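Side-chain contacts in CG4930 (Drosophila melanogaster, PDB 3ISM), which inhibits endonuclease G by forming a complex with it, and probably has ribonuclease inhibitor activity: residues L309-W312 and R313-V317; D290-N293 and S294-N298. The protein carries 1 engineered substitution. One frame throughout, in Å; residues are numbered along the deposited sequence.

Contact 1. Residues L309-W312 and R313-V317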
# COMPACT_ATOMS: atom_id res chain seq x y z
N LEU C 309 -46.91 -23.31 -22.36
CA LEU C 309 -47.14 -21.87 -22.37
C LEU C 309 -47.09 -21.23 -20.99
O LEU C 309 -46.58 -20.12 -20.84
CB LEU C 309 -48.48 -21.55 -23.02
CG LEU C 309 -48.53 -21.04 -24.46
CD1 LEU C 309 -47.72 -21.91 -25.44
CD2 LEU C 309 -50.00 -20.93 -24.89
N ASP C 310 -47.64 -21.94 -20.01
CA ASP C 310 -47.62 -21.52 -18.61
C ASP C 310 -46.18 -21.40 -18.12
O ASP C 310 -45.83 -20.44 -17.42
CB ASP C 310 -48.37 -22.51 -17.72
CG ASP C 310 -49.86 -22.52 -17.99
OD1 ASP C 310 -50.43 -23.64 -18.06
OD2 ASP C 310 -50.45 -21.43 -18.14
N PHE C 311 -45.36 -22.38 -18.49
CA PHE C 311 -43.95 -22.36 -18.11
C PHE C 311 -43.24 -21.21 -18.81
O PHE C 311 -42.51 -20.46 -18.16
CB PHE C 311 -43.26 -23.70 -18.42
CG PHE C 311 -41.89 -23.83 -17.80
CD1 PHE C 311 -41.74 -24.11 -16.45
CD2 PHE C 311 -40.74 -23.67 -18.58
CE1 PHE C 311 -40.47 -24.23 -15.88
CE2 PHE C 311 -39.47 -23.79 -18.01
CZ PHE C 311 -39.34 -24.07 -16.66
N TRP C 312 -43.49 -21.04 -20.11
CA TRP C 312 -42.84 -19.98 -20.88
C TRP C 312 -43.11 -18.59 -20.28
O TRP C 312 -42.17 -17.87 -19.93
CB TRP C 312 -43.23 -20.04 -22.36
CG TRP C 312 -42.71 -18.89 -23.21
CD1 TRP C 312 -43.46 -18.01 -23.97
CD2 TRP C 312 -41.34 -18.49 -23.39
NE1 TRP C 312 -42.63 -17.11 -24.60
CE2 TRP C 312 -41.33 -17.38 -24.27
CE3 TRP C 312 -40.11 -18.97 -22.91
CZ2 TRP C 312 -40.15 -16.74 -24.66
CZ3 TRP C 312 -38.94 -18.33 -23.29
CH2 TRP C 312 -38.97 -17.22 -24.16
N ARG C 313 -44.39 -18.25 -20.14
CA ARG C 313 -44.80 -16.91 -19.70
C ARG C 313 -44.47 -16.58 -18.24
O ARG C 313 -43.91 -15.52 -17.97
CB ARG C 313 -46.29 -16.69 -19.96
CG ARG C 313 -46.69 -16.78 -21.43
CD ARG C 313 -48.07 -16.21 -21.63
NE ARG C 313 -49.05 -16.78 -20.70
CZ ARG C 313 -49.78 -17.87 -20.95
NH1 ARG C 313 -49.66 -18.52 -22.10
NH2 ARG C 313 -50.64 -18.30 -20.03
N ASP C 314 -44.83 -17.47 -17.32
CA ASP C 314 -44.74 -17.21 -15.87
C ASP C 314 -43.37 -17.53 -15.28
O ASP C 314 -43.02 -17.05 -14.20
CB ASP C 314 -45.80 -17.99 -15.10
CG ASP C 314 -47.20 -17.79 -15.65
OD1 ASP C 314 -47.45 -16.77 -16.33
OD2 ASP C 314 -48.06 -18.66 -15.39
N LYS C 315 -42.61 -18.36 -15.99
CA LYS C 315 -41.29 -18.74 -15.50
C LYS C 315 -40.16 -18.16 -16.35
O LYS C 315 -39.41 -17.32 -15.87
CB LYS C 315 -41.17 -20.27 -15.36
CG LYS C 315 -42.34 -20.93 -14.60
CD LYS C 315 -42.49 -20.38 -13.18
CE LYS C 315 -43.66 -21.02 -12.46
NZ LYS C 315 -43.68 -20.62 -11.01
N MET C 316 -40.06 -18.60 -17.60
CA MET C 316 -38.94 -18.19 -18.46
C MET C 316 -38.92 -16.70 -18.83
O MET C 316 -37.84 -16.07 -18.85
CB MET C 316 -38.89 -19.05 -19.71
CG MET C 316 -38.70 -20.53 -19.44
SD MET C 316 -38.11 -21.41 -20.89
CE MET C 316 -36.40 -20.85 -20.92
N VAL C 317 -40.11 -16.16 -19.11
CA VAL C 317 -40.27 -14.73 -19.40
C VAL C 317 -40.30 -13.91 -18.10
O VAL C 317 -39.44 -13.05 -17.90
CB VAL C 317 -41.55 -14.44 -20.23
CG1 VAL C 317 -41.80 -12.93 -20.35
CG2 VAL C 317 -41.44 -15.07 -21.62

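Contact 2. Residues D290-N293 and S294-N298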
# COMPACT_ATOMS: atom_id res chain seq x y z
N ASP C 290 -21.66 -19.18 -21.06
CA ASP C 290 -21.65 -19.53 -22.49
C ASP C 290 -22.43 -20.82 -22.84
O ASP C 290 -23.13 -20.86 -23.87
CB ASP C 290 -20.22 -19.62 -23.04
CG ASP C 290 -20.17 -19.60 -24.56
OD1 ASP C 290 -20.70 -18.63 -25.16
OD2 ASP C 290 -19.60 -20.54 -25.15
N ASP C 291 -22.30 -21.85 -22.01
CA ASP C 291 -23.09 -23.08 -22.15
C ASP C 291 -24.57 -22.80 -21.92
O ASP C 291 -25.44 -23.29 -22.65
CB ASP C 291 -22.63 -24.14 -21.16
CG ASP C 291 -21.20 -24.61 -21.40
OD1 ASP C 291 -20.52 -24.09 -22.31
OD2 ASP C 291 -20.76 -25.51 -20.65
N TYR C 292 -24.85 -22.01 -20.89
CA TYR C 292 -26.21 -21.64 -20.55
C TYR C 292 -26.86 -20.89 -21.71
O TYR C 292 -28.01 -21.18 -22.06
CB TYR C 292 -26.23 -20.78 -19.29
CG TYR C 292 -27.62 -20.54 -18.78
CD1 TYR C 292 -28.15 -21.33 -17.78
CD2 TYR C 292 -28.43 -19.53 -19.32
CE1 TYR C 292 -29.43 -21.14 -17.32
CE2 TYR C 292 -29.71 -19.32 -18.86
CZ TYR C 292 -30.21 -20.14 -17.87
OH TYR C 292 -31.49 -19.95 -17.39
N ASN C 293 -26.13 -19.95 -22.30
CA ASN C 293 -26.66 -19.10 -23.37
C ASN C 293 -26.98 -19.84 -24.66
O ASN C 293 -27.86 -19.43 -25.42
CB ASN C 293 -25.70 -17.93 -23.64
CG ASN C 293 -25.72 -16.90 -22.53
OD1 ASN C 293 -26.58 -16.94 -21.65
ND2 ASN C 293 -24.76 -15.98 -22.56
N SER C 294 -26.27 -20.94 -24.91
CA SER C 294 -26.56 -21.79 -26.05
C SER C 294 -27.77 -22.67 -25.75
O SER C 294 -28.73 -22.72 -26.53
CB SER C 294 -25.34 -22.64 -26.40
OG SER C 294 -24.15 -21.89 -26.18
N TRP C 295 -27.72 -23.36 -24.60
CA TRP C 295 -28.71 -24.38 -24.22
C TRP C 295 -30.08 -23.80 -23.90
O TRP C 295 -31.10 -24.43 -24.19
CB TRP C 295 -28.19 -25.20 -23.04
CG TRP C 295 -29.19 -26.11 -22.35
CD1 TRP C 295 -29.48 -27.40 -22.67
CD2 TRP C 295 -29.97 -25.80 -21.18
NE1 TRP C 295 -30.41 -27.92 -21.79
CE2 TRP C 295 -30.73 -26.96 -20.87
CE3 TRP C 295 -30.11 -24.67 -20.37
CZ2 TRP C 295 -31.62 -27.00 -19.79
CZ3 TRP C 295 -30.99 -24.72 -19.30
CH2 TRP C 295 -31.73 -25.88 -19.02
N ILE C 296 -30.11 -22.60 -23.30
CA ILE C 296 -31.40 -22.01 -22.89
C ILE C 296 -32.35 -21.79 -24.09
O ILE C 296 -33.57 -21.89 -23.95
CB ILE C 296 -31.21 -20.74 -21.98
CG1 ILE C 296 -32.46 -20.47 -21.13
CG2 ILE C 296 -30.78 -19.49 -22.79
CD1 ILE C 296 -32.77 -21.54 -20.12
N PHE C 297 -31.76 -21.55 -25.26
CA PHE C 297 -32.49 -21.45 -26.52
C PHE C 297 -33.10 -22.78 -26.93
O PHE C 297 -34.23 -22.82 -27.44
CB PHE C 297 -31.56 -20.97 -27.64
CG PHE C 297 -31.45 -19.48 -27.74
CD1 PHE C 297 -32.35 -18.76 -28.51
CD2 PHE C 297 -30.43 -18.80 -27.09
CE1 PHE C 297 -32.25 -17.38 -28.62
CE2 PHE C 297 -30.31 -17.42 -27.19
CZ PHE C 297 -31.23 -16.70 -27.96
N ASN C 298 -32.36 -23.87 -26.71
CA ASN C 298 -32.86 -25.23 -26.96
C ASN C 298 -34.03 -25.57 -26.04
O ASN C 298 -35.02 -26.16 -26.49
CB ASN C 298 -31.74 -26.27 -26.78
CG ASN C 298 -30.59 -26.07 -27.75
OD1 ASN C 298 -29.42 -26.09 -27.35
ND2 ASN C 298 -30.90 -25.90 -29.03

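Contact 1. Residues L309-W312 and R313-V317
Two backbone amides grip the carbonyl oxygen F311 O. K315 N reaches F311 O at 3.0 Å from above the carbonyl plane, whereas M316 N, 3.1 Å from F311 O, lies in that plane. The M316 bond spans five residues, as does the one from V317 N to W312 O (2.8 Å), and helix 309-317 widens into a pi-type turn at its end. With CG of W312 anti to the backbone N (chi1 174°), the indole runs toward these last residues. V317 CG2 sits over one face in a CH-pi contact, 3.8 Å from the centroid of the six-membered ring of W312. M316 SD makes Met-aromatic contacts with both rings, at the indole edge of W312 and obliquely to F311, while M316 CG packs on F311 CE2 at 3.6 Å. K315 lays its CB over a face of F311, then bends away at chi2 and carries NZ to a hydrogen bond with N271 OD1. W312 NE1 is taken up by K345 O, and F311 is packed against helices 267-287 and 290-305. On the exposed side R313 NH1 rests against L309 CB (3.4 Å). The D310 OD2 to R313 NH2 salt bridge is long (3.7 Å), with no N-H aimed at the oxygen.

Contact 2. Residues D290-N293 and S294-N298
Y292 and I296, one turn apart on helix 290-305, carry the tight part of this contact. The tyrosine ring slants across the isoleucine: Y292 CE2 meets I296 CB and CG1, both at 3.7 Å, while the hydroxyl end reaches I296 CD1 (Y292 OH to CD1, 3.4 Å). With chi1 at -157°, I296 sends its CG1-CD1 arm along the ring toward the phenol oxygen. The backbone bond from I296 N to Y292 O, in the same turn, is short, 2.8 Å. L277 of helix 267-287 packs on both side chains, and Y292 OH is hydrogen-bonded to L321 O. With alanine in place of Y292, L321 O would probably lose its hydroxyl partner and a gap would open beside I296. W295 keeps a looser hold on the tyrosine, Y292 CE1 facing the indole edge at 4.4 Å from W295 CZ3.

The exposed side is polar and thinly packed. S294 turns its hydroxyl back along the helix, S294 OG making a 2.7 Å hydrogen bond to D290 O, and its own amide adds only a weak bond to the same oxygen. The carboxylate of D290 points outward, where OD1 makes a weak hydrogen bond to S71 of the CG8862 chain. Between the two sides, N293 O approaches the edge of F297 at CD2 (3.1 Å), while the N293 amide oxygen accepts from S324 N. The chemistry thus divides the helix: Y292 and I296 pack inward against helix 267-287, whereas the S294 hydroxyl turns back on its own backbone and the D290 carboxylate offers the partner chain a weak tie.

Contact 2 comes first along the chain, at the start of helix 290-305, and contact 1 follows on helix 309-317, the next helix. Their centres lie about 17 Å apart, on the same side of the chain's centre, in an all-helical part of a protein without strands. The two touch directly where M316 CE meets I296 CD1 at 3.8 Å. Both also lean on helix 267-287, and F342 bridges them, meeting the F297 ring of one and the W312 ring of the other. These shared partners pack three consecutive helices, 267-287, 290-305 and 309-317, against one another, and of the two contacts only contact 2 reaches the CG8862 chain, through D290.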